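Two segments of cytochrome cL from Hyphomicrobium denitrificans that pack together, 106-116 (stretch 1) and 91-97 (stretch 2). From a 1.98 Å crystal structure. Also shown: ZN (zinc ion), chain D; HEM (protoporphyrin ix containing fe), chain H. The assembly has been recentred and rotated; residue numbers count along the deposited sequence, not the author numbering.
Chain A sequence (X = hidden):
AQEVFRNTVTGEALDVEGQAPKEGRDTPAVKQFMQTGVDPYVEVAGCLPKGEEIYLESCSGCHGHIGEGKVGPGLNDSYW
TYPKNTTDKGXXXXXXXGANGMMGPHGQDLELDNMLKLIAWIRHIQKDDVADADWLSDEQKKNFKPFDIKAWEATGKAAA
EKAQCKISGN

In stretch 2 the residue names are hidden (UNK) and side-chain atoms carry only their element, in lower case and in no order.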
# COMPACT_ATOMS: atom_id res chain seq x y z
N HIS A 106 3.06 5.37 -11.09
CA HIS A 106 4.13 5.65 -10.13
C HIS A 106 5.07 4.43 -10.09
O HIS A 106 6.04 4.41 -9.36
CB HIS A 106 3.56 5.97 -8.73
CG HIS A 106 2.63 7.16 -8.71
ND1 HIS A 106 3.08 8.46 -8.60
CD2 HIS A 106 1.29 7.23 -8.83
CE1 HIS A 106 2.06 9.29 -8.69
NE2 HIS A 106 0.96 8.57 -8.83
N GLY A 107 4.78 3.43 -10.94
CA GLY A 107 5.63 2.25 -11.06
C GLY A 107 7.09 2.57 -11.25
O GLY A 107 7.92 2.04 -10.56
N GLN A 108 7.38 3.46 -12.17
CA GLN A 108 8.72 3.94 -12.49
C GLN A 108 9.41 4.66 -11.31
O GLN A 108 10.61 4.76 -11.32
CB GLN A 108 8.66 4.86 -13.73
CG GLN A 108 8.87 4.12 -15.05
CD GLN A 108 9.00 5.01 -16.31
OE1 GLN A 108 10.00 4.94 -17.06
NE2 GLN A 108 7.99 5.80 -16.58
N ASP A 109 8.65 5.13 -10.32
CA ASP A 109 9.14 6.06 -9.28
C ASP A 109 9.65 5.36 -8.02
O ASP A 109 10.54 5.88 -7.33
CB ASP A 109 8.01 7.00 -8.82
CG ASP A 109 7.51 7.93 -9.93
OD1 ASP A 109 6.41 8.50 -9.80
OD2 ASP A 109 8.22 8.10 -10.93
N LEU A 110 9.01 4.25 -7.69
CA LEU A 110 9.15 3.54 -6.40
C LEU A 110 9.92 2.24 -6.59
O LEU A 110 9.52 1.44 -7.42
CB LEU A 110 7.74 3.14 -5.92
CG LEU A 110 6.81 4.26 -5.45
CD1 LEU A 110 5.28 3.97 -5.69
CD2 LEU A 110 7.14 4.44 -4.01
N GLU A 111 10.97 1.99 -5.81
CA GLU A 111 11.50 0.61 -5.75
C GLU A 111 10.43 -0.33 -5.22
O GLU A 111 9.63 0.03 -4.34
CB GLU A 111 12.76 0.52 -4.90
CG GLU A 111 13.94 1.30 -5.54
CD GLU A 111 15.07 1.57 -4.56
OE1 GLU A 111 15.10 0.90 -3.49
OE2 GLU A 111 15.94 2.45 -4.84
N LEU A 112 10.42 -1.55 -5.77
CA LEU A 112 9.39 -2.52 -5.47
C LEU A 112 9.21 -2.74 -3.98
O LEU A 112 8.07 -2.87 -3.51
CB LEU A 112 9.67 -3.84 -6.20
CG LEU A 112 9.41 -3.78 -7.72
CD1 LEU A 112 7.99 -3.37 -8.07
CD2 LEU A 112 10.35 -2.81 -8.31
N ASP A 113 10.33 -2.76 -3.24
CA ASP A 113 10.29 -3.01 -1.78
C ASP A 113 9.60 -1.83 -1.09
O ASP A 113 8.83 -2.03 -0.15
CB ASP A 113 11.70 -3.24 -1.22
CG ASP A 113 11.69 -3.80 0.21
OD1 ASP A 113 11.05 -4.85 0.47
OD2 ASP A 113 12.30 -3.16 1.09
N ASN A 114 9.88 -0.63 -1.59
CA ASN A 114 9.25 0.58 -1.06
C ASN A 114 7.79 0.65 -1.42
O ASN A 114 6.98 1.08 -0.62
CB ASN A 114 10.00 1.85 -1.49
CG ASN A 114 11.33 2.03 -0.70
OD1 ASN A 114 11.46 1.60 0.41
ND2 ASN A 114 12.31 2.63 -1.32
N MET A 115 7.45 0.23 -2.63
CA MET A 115 6.04 0.14 -3.02
C MET A 115 5.28 -0.68 -2.01
O MET A 115 4.11 -0.40 -1.69
CB MET A 115 5.92 -0.54 -4.40
CG MET A 115 4.50 -0.90 -4.75
SD MET A 115 3.56 0.55 -5.24
CE MET A 115 4.03 0.61 -6.96
N LEU A 116 5.91 -1.75 -1.53
CA LEU A 116 5.20 -2.65 -0.60
C LEU A 116 4.97 -2.06 0.78
O LEU A 116 4.05 -2.45 1.50
CB LEU A 116 5.92 -4.00 -0.53
CG LEU A 116 5.87 -4.82 -1.80
CD1 LEU A 116 6.64 -6.09 -1.57
CD2 LEU A 116 4.40 -5.10 -2.23
N UNK A 91 -4.34 -2.89 -5.62
CA UNK A 91 -3.76 -1.65 -5.13
C UNK A 91 -2.38 -1.41 -5.76
O UNK A 91 -2.07 -0.32 -6.30
c UNK A 91 -3.71 -1.66 -3.58
c UNK A 91 -4.00 0.74 -3.52
c UNK A 91 -3.24 -0.37 -2.92
c UNK A 91 -3.42 -0.35 -1.39
N UNK A 92 -1.56 -2.45 -5.78
CA UNK A 92 -0.27 -2.35 -6.42
C UNK A 92 -0.45 -1.91 -7.90
O UNK A 92 0.25 -0.99 -8.38
c UNK A 92 1.74 -3.81 -7.13
c UNK A 92 1.72 -4.27 -8.45
c UNK A 92 2.96 -3.44 -6.58
c UNK A 92 4.14 -3.54 -7.32
c UNK A 92 0.45 -3.70 -6.31
c UNK A 92 4.10 -4.01 -8.63
c UNK A 92 2.88 -4.37 -9.20
N UNK A 93 -1.39 -2.57 -8.60
CA UNK A 93 -1.58 -2.33 -10.03
C UNK A 93 -2.05 -0.86 -10.21
O UNK A 93 -1.56 -0.15 -11.09
c UNK A 93 -2.20 -4.78 -10.68
c UNK A 93 -3.34 -5.73 -11.15
o UNK A 93 -4.49 -5.56 -10.68
c UNK A 93 -2.61 -3.34 -10.61
o UNK A 93 -3.08 -6.66 -11.98
N UNK A 94 -2.95 -0.38 -9.35
CA UNK A 94 -3.44 1.01 -9.45
C UNK A 94 -2.30 1.99 -9.25
O UNK A 94 -2.09 2.90 -10.06
c UNK A 94 -4.58 1.25 -8.47
c UNK A 94 -5.09 2.71 -8.50
o UNK A 94 -5.63 0.35 -8.81
N UNK A 95 -1.50 1.77 -8.20
CA UNK A 95 -0.34 2.62 -7.94
C UNK A 95 0.69 2.50 -9.04
O UNK A 95 1.15 3.53 -9.52
c UNK A 95 0.29 2.38 -6.55
c UNK A 95 1.41 3.45 -6.25
c UNK A 95 -0.81 2.48 -5.50
c UNK A 95 -0.48 1.79 -4.15
N UNK A 96 1.00 1.27 -9.46
CA UNK A 96 2.07 1.04 -10.43
C UNK A 96 1.70 1.67 -11.78
O UNK A 96 2.48 2.42 -12.34
c UNK A 96 3.89 -0.48 -12.67
c UNK A 96 3.70 -0.71 -11.30
c UNK A 96 6.21 -1.13 -12.49
c UNK A 96 4.79 -1.17 -10.57
c UNK A 96 2.39 -0.47 -10.64
c UNK A 96 5.14 -0.70 -13.27
c UNK A 96 6.02 -1.37 -11.14
N UNK A 97 0.52 1.31 -12.28
CA UNK A 97 0.14 1.69 -13.64
C UNK A 97 -0.73 2.91 -13.71
O UNK A 97 -0.90 3.46 -14.78
ZN ZN D . 5.20 8.67 -7.95
CHA HEM H . -7.08 7.35 -7.55
CHB HEM H . -3.33 5.96 -4.75
CHC HEM H . -0.72 9.90 -5.97
CHD HEM H . -4.87 11.75 -7.69
C1A HEM H . -6.28 6.55 -6.73
C2A HEM H . -6.52 5.18 -6.28
C3A HEM H . -5.50 4.83 -5.49
C4A HEM H . -4.54 5.93 -5.43
CMA HEM H . -5.31 3.48 -4.73
CAA HEM H . -7.78 4.34 -6.59
CBA HEM H . -8.81 4.71 -5.51
CGA HEM H . -10.06 3.83 -5.57
O1A HEM H . -10.03 2.76 -6.22
O2A HEM H . -11.08 4.23 -4.97
C1B HEM H . -2.27 6.87 -4.87
C2B HEM H . -0.93 6.85 -4.28
C3B HEM H . -0.26 7.82 -4.67
C4B HEM H . -1.06 8.67 -5.49
CMB HEM H . -0.54 5.76 -3.29
CAB HEM H . 1.27 7.95 -4.56
CBB HEM H . 2.06 7.01 -4.97
C1C HEM H . -1.63 10.77 -6.53
C2C HEM H . -1.34 12.08 -7.15
C3C HEM H . -2.48 12.59 -7.56
C4C HEM H . -3.54 11.60 -7.36
CMC HEM H . -0.06 12.83 -6.79
CAC HEM H . -2.84 14.06 -7.97
CBC HEM H . -2.02 14.66 -8.79
C1D HEM H . -5.82 10.77 -7.92
C2D HEM H . -7.07 10.93 -8.63
C3D HEM H . -7.76 9.57 -8.59
C4D HEM H . -6.87 8.70 -7.84
CMD HEM H . -7.60 12.24 -9.29
CAD HEM H . -9.13 9.13 -9.22
CBD HEM H . -8.69 8.37 -10.47
CGD HEM H . -9.77 7.50 -11.07
O1D HEM H . -9.50 6.77 -12.04
O2D HEM H . -10.89 7.54 -10.55
NA HEM H . -5.08 6.95 -6.17
NB HEM H . -2.28 8.08 -5.54
NC HEM H . -2.98 10.49 -6.73
ND HEM H . -5.76 9.46 -7.46
FE HEM H . -3.97 8.69 -6.54
O HOH W 1 5.90 7.68 -6.16

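Position 91 lies in a helix that begins earlier in the chain. Its side chain has four carbons and forks at the second, the pattern of leucine. No atom of it comes within 7 Å of stretch 1; instead, one tip of the fork lies against the heme. With Leu91 so identified, its CD1 is 3.3 Å from HEM CMA.

At position 92 one carbon leads into a six-membered ring of carbons, with no oxygen attached. The CA-to-CB bond points sideways, but the ring reaches stretch 1, where it meets Leu112 and Met115. This is phenylalanine. Met115 CG packs 3.5 Å from Phe92 CD1, while Leu112 CD1 sits at the ring edge, 3.9 Å from Phe92 CE1. The sulfur takes part as well: Met115 SD lies 5.2 Å from the centroid of the Phe92 ring, in an oblique approach.

Position 93 carries three carbons in a row, the third bearing two oxygens, and its CA-to-CB bond points away from stretch 1. A carboxylate at the end of such a chain is that of glutamate. Glu93 takes no part in the contact; its OE2 is hydrogen-bonded elsewhere in the structure.

Position 94 is short: one carbon carrying an oxygen and a second carbon. It touches nothing on stretch 1. The residue is threonine, and the methyl of Thr94 faces the heme, with CG2 3.6 Å from HEM C2A.

Position 95 again has four carbons, but the fork is at the first and one arm is two carbons long. They pack against His106, Leu110 and Met115. This is isoleucine. The short arm of Ile95 touches both stretch 1 and the heme: CG2 is 3.9 Å from Leu110 CD1, 3.7 Å from Met115 SD and 3.8 Å from HEM CBB.

At position 96 a single carbon again bears a ring of six carbons without oxygen. One face of the ring is covered by Gly107 CA, and the ring also meets Leu112 and Met115. This is a second phenylalanine. Gly107 CA stands 3.4 Å from the centroid of the Phe96 ring, almost on the ring normal, in a CH-pi contact. An ideal CB on Gly107 would fall 2.3 Å from Phe96 CD1, so this close approach depends on the bare glycine.

Position 97 has no side-chain atoms and makes no contact with stretch 1; it is glycine. Gly97 N closes a helical turn, donating to Glu93 O at 2.8 Å.

The contact joins a polar backbone clasp to an apolar patch. His106 N donates to Ile95 O at 3.1 Å, and Gly107 N to Phe96 O at 2.9 Å, satisfying carbonyls near the end of the stretch; a weak bond from His106 N to Phe96 O, at 3.3 Å, supplements them. Beyond this clasp, Leu112 and Met115 extend from their helix to the two phenylalanine rings. His106 ties the arrangement to the metal site, its ND1 binding ZN at 2.2 Å.

Stretch 2 (91-97) LFETIFG
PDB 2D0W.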